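Local atomic coordinates of DUF1611 domain-containing protein (Anabaena variabilis, PDB entry 2OBN), a protein that is of unknown function but joins a Rossmann-like N-terminal domain to a P-loop NTPase-like C-terminal domain, which probably binds a nucleotide. Residues 16-21 / 43-48; 37-42 / 67-72; 25-30 / 54-59; 75-80 / 94-99; 11-16 / 79-84. The protein carries 2 engineered substitutions. All coordinates share one frame; numbering follows the deposited sequence.

How the interactions relate
All five contacts lie in the Rossmann-like half of the chain, around the parallel sheet in which strands 37-41, 10-13 and 76-79 are neighbours. Interaction 5 joins the C-terminal ends of strands 10-13 and 76-79, and interactions 1, 2 and 3 are nested in the chain loop that it closes. Asp-42 ties interaction 2 to interaction 1: its OD1 is 2.8 Å from Glu-16 N and its OD2 2.8 Å from Thr-18 OG1. Interactions 4 and 5 meet at Glu-95 OE2 and His-15 NE2, 2.7 Å apart. Interaction 3 packs helix 24-32, on one face of the sheet, against the connection after helix 50-54; helices 66-69 and 92-101 of interactions 2 and 4 lie on the other.

Interaction 1: residues 16-21 / 43-48; sequences EGTTGT and RNCAGQ
Cys-45 carries SG anti to its carbonyl carbon (chi1 -63°), while Thr-19 holds OG1 in the crowded position between backbone N and carbonyl carbon (chi1 59°), bringing sulfur and hydroxyl together across two loops. The loops follow strands 10-13 and 37-41, neighbours in the parallel sheet of a Rossmann-like domain, and meet beyond the C-terminal ends of those strands. SG of Cys-45 touches two threonines, lying 3.9 Å from CB of Thr-18 and 4.0 Å from OG1 of Thr-19. The hydroxyl of Thr-18 is hydrogen-bonded to the carboxylate of Asp-42, whose other oxygen takes the backbone N-H groups of Glu-16 and Asn-44, so one acidic residue grips both loops. Ile-53 of helix 50-54 packs on Thr-19 and Cys-45. Beyond Cys-45 the chain folds into a type II beta turn, closed by Gln-48 N to Cys-45 O at 3.0 Å. Glu-16, extended beyond CG, crosses Asn-44 obliquely, with carboxylate and amide planes 72° apart and ND2 of Asn-44 at 3.7 Å from CG of Glu-16. NH2 of Arg-43, in a long, weak ion pair with Asp-91, probably attracts Glu-16 only weakly, lying 4.3 Å from OE2 of Glu-16.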
# COMPACT_ATOMS: atom_id res chain seq x y z
N GLU B 16 -19.31 -10.64 21.69
CA GLU B 16 -20.13 -9.77 20.81
C GLU B 16 -19.97 -10.02 19.31
O GLU B 16 -20.67 -9.39 18.52
CB GLU B 16 -19.90 -8.28 21.10
CG GLU B 16 -20.08 -7.90 22.56
CD GLU B 16 -20.01 -6.40 22.78
OE1 GLU B 16 -19.05 -5.75 22.29
OE2 GLU B 16 -20.93 -5.88 23.46
N GLY B 17 -19.09 -10.93 18.90
CA GLY B 17 -18.87 -11.21 17.50
C GLY B 17 -19.55 -12.46 16.94
O GLY B 17 -19.53 -12.64 15.72
N THR B 18 -20.12 -13.33 17.77
CA THR B 18 -20.74 -14.54 17.23
C THR B 18 -21.95 -14.18 16.38
O THR B 18 -22.08 -14.69 15.27
CB THR B 18 -21.15 -15.57 18.31
OG1 THR B 18 -20.06 -15.80 19.22
CG2 THR B 18 -21.55 -16.90 17.66
N THR B 19 -22.83 -13.33 16.91
CA THR B 19 -24.02 -12.87 16.18
C THR B 19 -23.98 -11.37 15.85
O THR B 19 -24.91 -10.85 15.23
CB THR B 19 -25.33 -13.14 16.97
OG1 THR B 19 -25.28 -12.49 18.25
CG2 THR B 19 -25.53 -14.63 17.16
N GLY B 20 -22.91 -10.69 16.26
CA GLY B 20 -22.76 -9.27 15.99
C GLY B 20 -22.00 -9.05 14.71
O GLY B 20 -22.00 -9.91 13.82
N THR B 21 -21.33 -7.90 14.62
CA THR B 21 -20.55 -7.51 13.44
C THR B 21 -19.02 -7.53 13.58
O THR B 21 -18.32 -7.50 12.57
CB THR B 21 -20.95 -6.07 13.00
OG1 THR B 21 -20.76 -5.17 14.10
CG2 THR B 21 -22.42 -6.01 12.57
N ARG B 43 -19.86 -13.90 25.88
CA ARG B 43 -20.79 -13.66 26.99
C ARG B 43 -22.25 -13.42 26.57
O ARG B 43 -23.16 -13.68 27.33
CB ARG B 43 -20.29 -12.50 27.87
CG ARG B 43 -20.07 -11.19 27.13
CD ARG B 43 -19.63 -10.09 28.08
NE ARG B 43 -19.32 -8.88 27.32
CZ ARG B 43 -18.11 -8.49 26.90
NH1 ARG B 43 -16.99 -9.18 27.20
NH2 ARG B 43 -18.01 -7.37 26.20
N ASN B 44 -22.44 -12.90 25.36
CA ASN B 44 -23.77 -12.70 24.80
C ASN B 44 -24.44 -13.99 24.29
O ASN B 44 -25.65 -14.02 24.11
CB ASN B 44 -23.69 -11.72 23.61
CG ASN B 44 -23.30 -10.31 24.02
OD1 ASN B 44 -22.94 -10.06 25.17
ND2 ASN B 44 -23.40 -9.38 23.08
N CYS B 45 -23.66 -15.04 24.07
CA CYS B 45 -24.17 -16.29 23.49
C CYS B 45 -23.92 -17.57 24.30
O CYS B 45 -24.13 -18.68 23.80
CB CYS B 45 -23.55 -16.46 22.09
SG CYS B 45 -24.04 -15.15 20.95
N ALA B 46 -23.49 -17.43 25.55
CA ALA B 46 -23.17 -18.59 26.37
C ALA B 46 -24.30 -19.62 26.42
O ALA B 46 -25.45 -19.28 26.70
CB ALA B 46 -22.77 -18.14 27.78
N GLY B 47 -23.97 -20.88 26.14
CA GLY B 47 -24.94 -21.97 26.14
C GLY B 47 -25.78 -22.14 24.88
O GLY B 47 -26.55 -23.10 24.78
N GLN B 48 -25.65 -21.24 23.90
CA GLN B 48 -26.43 -21.34 22.67
C GLN B 48 -25.77 -22.25 21.61
O GLN B 48 -24.60 -22.64 21.73
CB GLN B 48 -26.70 -19.94 22.10
CG GLN B 48 -27.57 -19.11 23.03
CD GLN B 48 -27.90 -17.73 22.50
OE1 GLN B 48 -27.97 -17.51 21.29
NE2 GLN B 48 -28.12 -16.80 23.41

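Interaction 2: residues 37-42 / 67-72; sequences IVAVID and EAALEY
Apolar packing dominates this buried contact, in which strand 37-41 of the Rossmann-like sheet receives helix 66-69 and the residues that follow it. The helix belongs to the crossover that leads from edge strand 62-63, past strands 37-41 and 10-13, to strand 76-79. The methyl group of Ala-69 is the central point of contact on the helix side. CB of Ala-69 lies 3.8 Å from CD1 of Ile-41, which reaches it because CG1 is anti to the carbonyl carbon (chi1 -62°), and 4.1 Å from CB of Ala-39. Two alanines facing each other let the helix come close, their CA atoms being 6.0 Å apart. At the other end Val-38 and Tyr-72 slide past each other in opposite directions, with CG2 of Val-38 at 3.8 Å from CB of Tyr-72.

Polar atoms enter as packing partners. CG2 of Val-38 also rests 3.6 Å from the carbonyl O of Tyr-72, and in return the O of Val-38 lies 3.6 Å from CG at the root of the tyrosine ring, which it approaches obliquely.

Backbone shape makes this exchange possible. Val-38 has a psi of -12°, far from an extended value, so Val-38 and Ala-39 both point toward the helix side, whereas Val-40 points away, toward Leu-30 of helix 24-32 on the opposite face of the sheet. Val-63 of strand 62-63 packs against Ala-69 and Tyr-72. Within segment 67-72, the N-H of Tyr-72 is held by the carbonyl O of Ala-69 at 2.9 Å.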
# COMPACT_ATOMS: atom_id res chain seq x y z
N ILE B 37 -11.12 -26.89 17.68
CA ILE B 37 -11.65 -25.75 18.42
C ILE B 37 -12.59 -26.29 19.51
O ILE B 37 -13.67 -26.81 19.20
CB ILE B 37 -12.36 -24.76 17.48
CG1 ILE B 37 -11.32 -24.17 16.51
CG2 ILE B 37 -13.07 -23.69 18.29
CD1 ILE B 37 -11.93 -23.43 15.29
N VAL B 38 -12.17 -26.16 20.77
CA VAL B 38 -12.89 -26.69 21.93
C VAL B 38 -13.82 -25.70 22.64
O VAL B 38 -14.60 -26.10 23.51
CB VAL B 38 -11.91 -27.30 22.98
CG1 VAL B 38 -11.06 -28.36 22.33
CG2 VAL B 38 -11.01 -26.25 23.65
N ALA B 39 -13.72 -24.42 22.32
CA ALA B 39 -14.63 -23.43 22.90
C ALA B 39 -14.65 -22.13 22.11
O ALA B 39 -13.66 -21.75 21.49
CB ALA B 39 -14.27 -23.15 24.36
N VAL B 40 -15.82 -21.50 22.13
CA VAL B 40 -16.08 -20.19 21.57
C VAL B 40 -16.45 -19.35 22.79
O VAL B 40 -17.35 -19.72 23.56
CB VAL B 40 -17.24 -20.20 20.57
CG1 VAL B 40 -17.73 -18.77 20.28
CG2 VAL B 40 -16.84 -20.90 19.28
N ILE B 41 -15.75 -18.24 22.98
CA ILE B 41 -15.96 -17.39 24.14
C ILE B 41 -16.75 -16.15 23.74
O ILE B 41 -16.25 -15.28 23.04
CB ILE B 41 -14.60 -16.99 24.77
CG1 ILE B 41 -13.87 -18.24 25.25
CG2 ILE B 41 -14.79 -16.02 25.94
CD1 ILE B 41 -12.38 -18.03 25.47
N ASP B 42 -18.01 -16.11 24.19
CA ASP B 42 -18.89 -14.97 23.92
C ASP B 42 -19.97 -14.90 25.00
O ASP B 42 -20.88 -15.73 25.04
CB ASP B 42 -19.50 -15.07 22.52
CG ASP B 42 -20.36 -13.87 22.15
OD1 ASP B 42 -20.42 -12.88 22.92
OD2 ASP B 42 -20.99 -13.90 21.07
N GLU B 67 -12.29 -18.09 31.54
CA GLU B 67 -12.32 -18.93 32.74
C GLU B 67 -13.26 -20.13 32.52
O GLU B 67 -12.91 -21.27 32.87
CB GLU B 67 -12.80 -18.09 33.93
CG GLU B 67 -12.77 -18.79 35.30
CD GLU B 67 -11.40 -18.80 35.96
OE1 GLU B 67 -10.67 -17.77 35.87
OE2 GLU B 67 -11.06 -19.82 36.60
N ALA B 68 -14.44 -19.88 31.95
CA ALA B 68 -15.42 -20.94 31.67
C ALA B 68 -14.92 -21.87 30.54
O ALA B 68 -15.28 -23.05 30.48
CB ALA B 68 -16.79 -20.33 31.32
N ALA B 69 -14.07 -21.33 29.67
CA ALA B 69 -13.43 -22.11 28.61
C ALA B 69 -12.39 -23.12 29.13
O ALA B 69 -12.17 -24.14 28.51
CB ALA B 69 -12.77 -21.19 27.61
N LEU B 70 -11.77 -22.82 30.28
CA LEU B 70 -10.71 -23.68 30.83
C LEU B 70 -11.14 -25.12 31.02
O LEU B 70 -10.33 -26.03 30.89
CB LEU B 70 -10.19 -23.12 32.17
CG LEU B 70 -9.56 -21.72 32.14
CD1 LEU B 70 -8.99 -21.40 33.51
CD2 LEU B 70 -8.49 -21.60 31.06
N GLU B 71 -12.43 -25.30 31.31
CA GLU B 71 -13.04 -26.62 31.49
C GLU B 71 -12.77 -27.54 30.29
O GLU B 71 -12.69 -28.76 30.45
CB GLU B 71 -14.55 -26.41 31.67
CG GLU B 71 -15.32 -27.62 32.15
CD GLU B 71 -16.80 -27.31 32.40
OE1 GLU B 71 -17.31 -26.30 31.88
OE2 GLU B 71 -17.45 -28.10 33.13
N TYR B 72 -12.64 -26.95 29.10
CA TYR B 72 -12.40 -27.68 27.86
C TYR B 72 -10.92 -27.84 27.52
O TYR B 72 -10.58 -28.38 26.46
CB TYR B 72 -13.15 -27.00 26.71
CG TYR B 72 -14.64 -27.01 26.97
CD1 TYR B 72 -15.40 -28.13 26.67
CD2 TYR B 72 -15.27 -25.92 27.55
CE1 TYR B 72 -16.76 -28.17 26.93
CE2 TYR B 72 -16.64 -25.95 27.81
CZ TYR B 72 -17.37 -27.07 27.50
OH TYR B 72 -18.73 -27.10 27.76

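Interaction 3: residues 25-30 / 54-59; sequences TGLALL and TGIYRY. Engineered in segment 54-59: Tyr-57 (natural residue Lys), Tyr-59 (natural residue Asp).
Arg-58 leaves the backbone with CG anti to N (chi1 -179°), and from CB its chain runs extended through CG and CD to NE, toward the C-terminal part of helix 24-32. CD of Arg-58 lies 3.3 Å from the carbonyl O of Leu-30. At the tip NH1 of Arg-58 donates to the O of Leu-30 at 3.0 Å along a nearly straight bond (N-H...O 167°). The oxygen lies in the guanidinium plane, at its edge, although the nitrogen sits above the carbonyl plane of Leu-30. NH1 is also hydrogen-bonded to the carbonyl O of Ser-33. Placed among carbonyl oxygens near a helix C-terminus, the positive charge is likely to be favoured by the helix dipole. An alanine here would remove the guanidinium and would probably leave the carbonyl of Leu-30 without this donor and the loop less firmly held to the helix.

Ile-56 packs nearer the helix middle. CD1 of Ile-56 meets the carbonyl O of Leu-27 at 3.5 Å and CB of Leu-30 at 3.9 Å. Leu-27 completes the apolar patch, with CD2 at 3.7 Å from CG2 of Thr-54. The loop is shaped by an ST turn: OG1 of Thr-54 accepts from the N-H of Ile-56 at 3.1 Å, while also bonding to the O of Leu-50. Gly-55, with positive phi, ends helix 50-54 between them. The arrangement belongs to a Rossmann-like alpha/beta fold, where the helix after the first strand packs against the connection leading from the second strand to the third.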
# COMPACT_ATOMS: atom_id res chain seq x y z
N THR B 25 -13.32 -12.52 11.94
CA THR B 25 -12.18 -13.42 12.01
C THR B 25 -12.58 -14.72 12.72
O THR B 25 -12.37 -15.80 12.19
CB THR B 25 -10.97 -12.73 12.73
OG1 THR B 25 -10.57 -11.57 11.98
CG2 THR B 25 -9.78 -13.68 12.86
N GLY B 26 -13.17 -14.59 13.90
CA GLY B 26 -13.61 -15.75 14.68
C GLY B 26 -14.58 -16.65 13.92
O GLY B 26 -14.43 -17.86 13.92
N LEU B 27 -15.57 -16.06 13.25
CA LEU B 27 -16.52 -16.86 12.48
C LEU B 27 -15.86 -17.51 11.27
O LEU B 27 -16.26 -18.60 10.85
CB LEU B 27 -17.69 -16.01 12.02
CG LEU B 27 -18.57 -15.43 13.13
CD1 LEU B 27 -19.48 -14.34 12.56
CD2 LEU B 27 -19.37 -16.52 13.80
N ALA B 28 -14.88 -16.84 10.68
CA ALA B 28 -14.18 -17.43 9.55
C ALA B 28 -13.41 -18.66 10.02
O ALA B 28 -13.45 -19.70 9.37
CB ALA B 28 -13.25 -16.42 8.90
N LEU B 29 -12.74 -18.55 11.16
CA LEU B 29 -12.02 -19.69 11.74
C LEU B 29 -12.99 -20.84 12.07
O LEU B 29 -12.70 -22.00 11.78
CB LEU B 29 -11.25 -19.27 13.00
CG LEU B 29 -10.13 -18.23 12.83
CD1 LEU B 29 -9.53 -17.87 14.19
CD2 LEU B 29 -9.05 -18.70 11.89
N LEU B 30 -14.12 -20.52 12.68
CA LEU B 30 -15.13 -21.54 12.97
C LEU B 30 -15.65 -22.20 11.69
O LEU B 30 -15.99 -23.37 11.69
CB LEU B 30 -16.30 -20.93 13.75
CG LEU B 30 -16.00 -20.50 15.20
CD1 LEU B 30 -17.08 -19.57 15.70
CD2 LEU B 30 -15.83 -21.71 16.15
N THR B 54 -25.37 -18.87 13.91
CA THR B 54 -24.43 -18.49 12.85
C THR B 54 -24.70 -19.12 11.48
O THR B 54 -24.39 -18.52 10.45
CB THR B 54 -22.99 -18.91 13.21
OG1 THR B 54 -22.93 -20.34 13.34
CG2 THR B 54 -22.55 -18.28 14.50
N GLY B 55 -25.24 -20.34 11.46
CA GLY B 55 -25.45 -21.07 10.22
C GLY B 55 -24.23 -21.89 9.80
O GLY B 55 -24.21 -22.45 8.71
N ILE B 56 -23.21 -21.95 10.66
CA ILE B 56 -22.01 -22.74 10.41
C ILE B 56 -22.27 -24.17 10.91
O ILE B 56 -22.71 -24.35 12.05
CB ILE B 56 -20.78 -22.17 11.16
CG1 ILE B 56 -20.51 -20.72 10.72
CG2 ILE B 56 -19.55 -23.07 10.94
CD1 ILE B 56 -19.44 -20.00 11.55
N TYR B 57 -22.00 -25.17 10.07
CA TYR B 57 -22.28 -26.57 10.44
C TYR B 57 -21.15 -27.20 11.24
O TYR B 57 -20.34 -27.99 10.73
CB TYR B 57 -22.61 -27.40 9.21
CG TYR B 57 -23.85 -26.89 8.56
CD1 TYR B 57 -25.09 -27.14 9.12
CD2 TYR B 57 -23.79 -26.13 7.40
CE1 TYR B 57 -26.25 -26.66 8.53
CE2 TYR B 57 -24.93 -25.64 6.81
CZ TYR B 57 -26.16 -25.90 7.38
OH TYR B 57 -27.30 -25.42 6.79
N ARG B 58 -21.12 -26.83 12.51
CA ARG B 58 -20.10 -27.28 13.42
C ARG B 58 -20.57 -27.07 14.83
O ARG B 58 -21.27 -26.08 15.11
CB ARG B 58 -18.84 -26.46 13.18
CG ARG B 58 -17.64 -26.83 14.04
CD ARG B 58 -16.46 -25.96 13.67
NE ARG B 58 -15.21 -26.59 14.07
CZ ARG B 58 -14.01 -26.21 13.66
NH1 ARG B 58 -13.86 -25.19 12.82
NH2 ARG B 58 -12.94 -26.86 14.07
N TYR B 59 -20.23 -28.00 15.71
CA TYR B 59 -20.55 -27.82 17.11
C TYR B 59 -19.29 -27.44 17.87
O TYR B 59 -18.23 -28.08 17.72
CB TYR B 59 -21.17 -29.05 17.75
CG TYR B 59 -21.32 -28.84 19.24
CD1 TYR B 59 -22.18 -27.86 19.73
CD2 TYR B 59 -20.56 -29.56 20.16
CE1 TYR B 59 -22.30 -27.62 21.09
CE2 TYR B 59 -20.69 -29.33 21.52
CZ TYR B 59 -21.55 -28.35 21.98
OH TYR B 59 -21.71 -28.08 23.32

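Interaction 4: residues 75-80 / 94-99; sequences QVLVIG and IELKTA
Strand 76-79 and helix 92-101 run almost antiparallel where they meet, the short axes of residues 76-79 and 94-99 making an angle of 158° at a closest approach of 9.5 Å. The backbones come nearest at Leu-77 and Ala-99, whose CA atoms are 6.7 Å apart, as a small residue on the helix allows.

Leu-77 is the side chain that bridges the layers. Its CG is anti to the backbone N (chi1 -180°), and CD2 of Leu-77 rests on the helix surface, 3.9 Å from CB of Ala-99, 4.1 Å from CD2 of Leu-96 and 4.0 Å from the carbonyl O of Glu-95. Two residues along the strand, on the same face of the sheet, Ile-79 brings CD1 to within 4.0 Å of CD2 of Leu-96, the two side chains crossing at about a right angle. One methyl of Leu-96 therefore touches both strand residues. The contact is wholly apolar apart from that carbonyl. Inside the helix, OG1 of Thr-98 donates to the O of Ile-94 at 2.6 Å, an oxygen that also accepts the backbone N-H of Thr-98. Glu-95 starts toward the strand but turns its carboxylate away, to a hydrogen bond with His-15.

The contact joins strand and helix of the beta-alpha-beta unit that continues into strand 105-108. Leu-77 also packs on Ala-11 and Leu-13 of the adjacent strand 10-13, and Ile-79 on Asn-108, while Thr-98 and Ala-99 lean on Val-66 of helix 66-69, the neighbouring helix on this face.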
# COMPACT_ATOMS: atom_id res chain seq x y z
N GLN B 75 -5.46 -24.82 24.68
CA GLN B 75 -4.04 -24.55 24.77
C GLN B 75 -3.68 -23.18 24.18
O GLN B 75 -2.62 -22.64 24.51
CB GLN B 75 -3.29 -25.67 24.06
CG GLN B 75 -3.40 -27.02 24.77
CD GLN B 75 -3.05 -28.18 23.86
OE1 GLN B 75 -3.72 -28.41 22.86
NE2 GLN B 75 -2.01 -28.93 24.21
N VAL B 76 -4.56 -22.64 23.33
CA VAL B 76 -4.33 -21.37 22.66
C VAL B 76 -5.60 -20.51 22.62
O VAL B 76 -6.68 -21.01 22.32
CB VAL B 76 -3.90 -21.58 21.20
CG1 VAL B 76 -3.50 -20.24 20.55
CG2 VAL B 76 -2.75 -22.59 21.11
N LEU B 77 -5.46 -19.23 22.94
CA LEU B 77 -6.58 -18.30 22.83
C LEU B 77 -6.31 -17.52 21.56
O LEU B 77 -5.26 -16.90 21.44
CB LEU B 77 -6.65 -17.33 24.01
CG LEU B 77 -7.82 -16.34 23.93
CD1 LEU B 77 -9.13 -17.06 24.16
CD2 LEU B 77 -7.68 -15.19 24.90
N VAL B 78 -7.26 -17.58 20.62
CA VAL B 78 -7.16 -16.87 19.34
C VAL B 78 -8.14 -15.71 19.37
O VAL B 78 -9.36 -15.90 19.57
CB VAL B 78 -7.50 -17.80 18.15
CG1 VAL B 78 -7.35 -17.06 16.82
CG2 VAL B 78 -6.61 -19.04 18.16
N ILE B 79 -7.62 -14.50 19.16
CA ILE B 79 -8.47 -13.30 19.11
C ILE B 79 -9.31 -13.33 17.82
O ILE B 79 -8.79 -13.24 16.70
CB ILE B 79 -7.64 -11.97 19.25
CG1 ILE B 79 -6.89 -11.94 20.59
CG2 ILE B 79 -8.55 -10.75 19.19
CD1 ILE B 79 -5.97 -10.72 20.78
N GLY B 80 -10.62 -13.48 17.99
CA GLY B 80 -11.55 -13.55 16.88
C GLY B 80 -12.44 -12.33 16.75
O GLY B 80 -13.41 -12.37 16.01
N ILE B 94 -8.27 -8.41 30.57
CA ILE B 94 -8.62 -9.41 31.58
C ILE B 94 -8.62 -10.81 30.96
O ILE B 94 -8.03 -11.75 31.52
CB ILE B 94 -9.99 -9.12 32.24
CG1 ILE B 94 -9.90 -7.86 33.11
CG2 ILE B 94 -10.44 -10.30 33.10
CD1 ILE B 94 -11.26 -7.32 33.57
N GLU B 95 -9.28 -10.94 29.80
CA GLU B 95 -9.39 -12.22 29.10
C GLU B 95 -8.03 -12.72 28.62
O GLU B 95 -7.71 -13.91 28.74
CB GLU B 95 -10.38 -12.12 27.93
CG GLU B 95 -11.86 -11.86 28.32
CD GLU B 95 -12.54 -13.01 29.09
OE1 GLU B 95 -12.03 -13.46 30.13
OE2 GLU B 95 -13.63 -13.45 28.66
N LEU B 96 -7.22 -11.80 28.11
CA LEU B 96 -5.88 -12.13 27.63
C LEU B 96 -5.01 -12.60 28.79
O LEU B 96 -4.39 -13.67 28.72
CB LEU B 96 -5.23 -10.91 26.94
CG LEU B 96 -6.00 -10.32 25.75
CD1 LEU B 96 -5.23 -9.14 25.13
CD2 LEU B 96 -6.32 -11.36 24.69
N LYS B 97 -4.98 -11.82 29.86
CA LYS B 97 -4.18 -12.16 31.04
C LYS B 97 -4.59 -13.48 31.69
O LYS B 97 -3.73 -14.25 32.12
CB LYS B 97 -4.24 -11.03 32.08
CG LYS B 97 -3.51 -9.76 31.64
CD LYS B 97 -3.52 -8.73 32.73
CE LYS B 97 -2.69 -7.52 32.37
NZ LYS B 97 -2.56 -6.62 33.56
N THR B 98 -5.89 -13.75 31.73
CA THR B 98 -6.42 -15.00 32.28
C THR B 98 -5.94 -16.21 31.49
O THR B 98 -5.61 -17.25 32.08
CB THR B 98 -7.97 -14.98 32.30
OG1 THR B 98 -8.43 -13.84 33.03
CG2 THR B 98 -8.53 -16.25 32.93
N ALA B 99 -5.91 -16.09 30.17
CA ALA B 99 -5.40 -17.15 29.32
C ALA B 99 -3.90 -17.37 29.60
O ALA B 99 -3.45 -18.51 29.74
CB ALA B 99 -5.62 -16.81 27.85

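Interaction 5: residues 11-16 / 79-84; sequences AILLHE and IGIAPK
A single backbone hydrogen bond links the two segments: Gly-80 N donates to the O of Leu-13 at 2.9 Å, in the carbonyl plane but somewhat bent (N-H...O 141°). It lies at the end of a parallel pairing in which Leu-13 and Ile-79 form the bridge, both side chains turned to the face covered by helix 92-101.

Apolar packing is carried mostly by Ile-81. Its CG1 takes the crowded position between backbone N and carbonyl carbon (chi1 48°), so the side chain lies along the backbone of Leu-14 and His-15. CG2 of Ile-81 sits 3.7 Å from CA of Leu-14 and 3.8 Å from CD1 of Leu-14, whereas CD1 of Ile-81 reaches 3.5 Å from the O of His-15. An alanine here would lose both branches, and would probably loosen the packing over Leu-14 and His-15 where the segments part. At Gly-80 the packing leaves no room for a side chain, since a CB would fall 2.6 Å from CG2 of Ile-12.

The polar side chain of His-15 looks outside the two segments: its buried imidazole is held from two sides, ND1 taking the N-H of Arg-43 and NE2 bonding to the carboxylate of Glu-95, which would probably polarise the ring.

Strands 10-13 and 76-79 are adjacent in the strand order 3-2-1-4-5-6, yet the helices following them lie on opposite faces of the sheet. The contact therefore marks where the chain connections diverge at the C-terminal edge, the topological switch point of a Rossmann-like fold and a common place for ligands.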
# COMPACT_ATOMS: atom_id res chain seq x y z
N ALA B 11 -9.38 -21.99 21.84
CA ALA B 11 -10.50 -21.26 22.38
C ALA B 11 -10.48 -19.95 21.58
O ALA B 11 -9.42 -19.35 21.41
CB ALA B 11 -10.32 -21.00 23.86
N ILE B 12 -11.62 -19.54 21.04
CA ILE B 12 -11.69 -18.30 20.27
C ILE B 12 -12.35 -17.21 21.10
O ILE B 12 -13.48 -17.39 21.57
CB ILE B 12 -12.50 -18.48 18.97
CG1 ILE B 12 -11.92 -19.63 18.15
CG2 ILE B 12 -12.52 -17.17 18.16
CD1 ILE B 12 -12.67 -19.89 16.90
N LEU B 13 -11.63 -16.10 21.30
CA LEU B 13 -12.18 -14.95 22.02
C LEU B 13 -13.14 -14.34 21.00
O LEU B 13 -12.70 -13.90 19.94
CB LEU B 13 -11.09 -13.95 22.41
CG LEU B 13 -11.56 -12.77 23.28
CD1 LEU B 13 -11.97 -13.26 24.67
CD2 LEU B 13 -10.48 -11.69 23.39
N LEU B 14 -14.43 -14.34 21.30
CA LEU B 14 -15.42 -13.88 20.33
C LEU B 14 -16.57 -13.10 20.97
O LEU B 14 -17.70 -13.18 20.48
CB LEU B 14 -15.93 -15.10 19.54
CG LEU B 14 -16.67 -15.00 18.19
CD1 LEU B 14 -16.01 -14.09 17.16
CD2 LEU B 14 -16.84 -16.39 17.60
N HIS B 15 -16.28 -12.32 22.03
CA HIS B 15 -17.31 -11.52 22.72
C HIS B 15 -17.98 -10.54 21.79
O HIS B 15 -17.30 -9.70 21.19
CB HIS B 15 -16.74 -10.70 23.89
CG HIS B 15 -16.22 -11.52 25.02
ND1 HIS B 15 -17.04 -12.29 25.82
CD2 HIS B 15 -14.97 -11.66 25.52
CE1 HIS B 15 -16.31 -12.89 26.74
NE2 HIS B 15 -15.05 -12.53 26.58
N GLU B 16 -19.31 -10.64 21.69
CA GLU B 16 -20.13 -9.77 20.81
C GLU B 16 -19.97 -10.02 19.31
O GLU B 16 -20.67 -9.39 18.52
CB GLU B 16 -19.90 -8.28 21.10
CG GLU B 16 -20.08 -7.90 22.56
CD GLU B 16 -20.01 -6.40 22.78
OE1 GLU B 16 -19.05 -5.75 22.29
OE2 GLU B 16 -20.93 -5.88 23.46
N ILE B 79 -7.62 -14.50 19.16
CA ILE B 79 -8.47 -13.30 19.11
C ILE B 79 -9.31 -13.33 17.82
O ILE B 79 -8.79 -13.24 16.70
CB ILE B 79 -7.64 -11.97 19.25
CG1 ILE B 79 -6.89 -11.94 20.59
CG2 ILE B 79 -8.55 -10.75 19.19
CD1 ILE B 79 -5.97 -10.72 20.78
N GLY B 80 -10.62 -13.48 17.99
CA GLY B 80 -11.55 -13.55 16.88
C GLY B 80 -12.44 -12.33 16.75
O GLY B 80 -13.41 -12.37 16.01
N ILE B 81 -12.13 -11.26 17.47
CA ILE B 81 -12.90 -10.01 17.41
C ILE B 81 -11.98 -8.81 17.27
O ILE B 81 -10.81 -8.87 17.61
CB ILE B 81 -13.82 -9.78 18.64
CG1 ILE B 81 -13.04 -10.01 19.95
CG2 ILE B 81 -15.05 -10.66 18.53
CD1 ILE B 81 -13.82 -9.69 21.23
N ALA B 82 -12.53 -7.73 16.74
CA ALA B 82 -11.77 -6.51 16.55
C ALA B 82 -12.72 -5.33 16.67
O ALA B 82 -13.78 -5.33 16.04
CB ALA B 82 -11.10 -6.52 15.20
N PRO B 83 -12.35 -4.33 17.48
CA PRO B 83 -13.24 -3.18 17.62
C PRO B 83 -13.24 -2.36 16.34
O PRO B 83 -12.23 -2.36 15.63
CB PRO B 83 -12.59 -2.38 18.74
CG PRO B 83 -11.15 -2.70 18.62
CD PRO B 83 -11.12 -4.15 18.27
N LYS B 84 -14.36 -1.71 16.02
CA LYS B 84 -14.41 -0.82 14.85
C LYS B 84 -13.35 0.25 15.10
O LYS B 84 -13.53 1.10 15.97
CB LYS B 84 -15.79 -0.17 14.66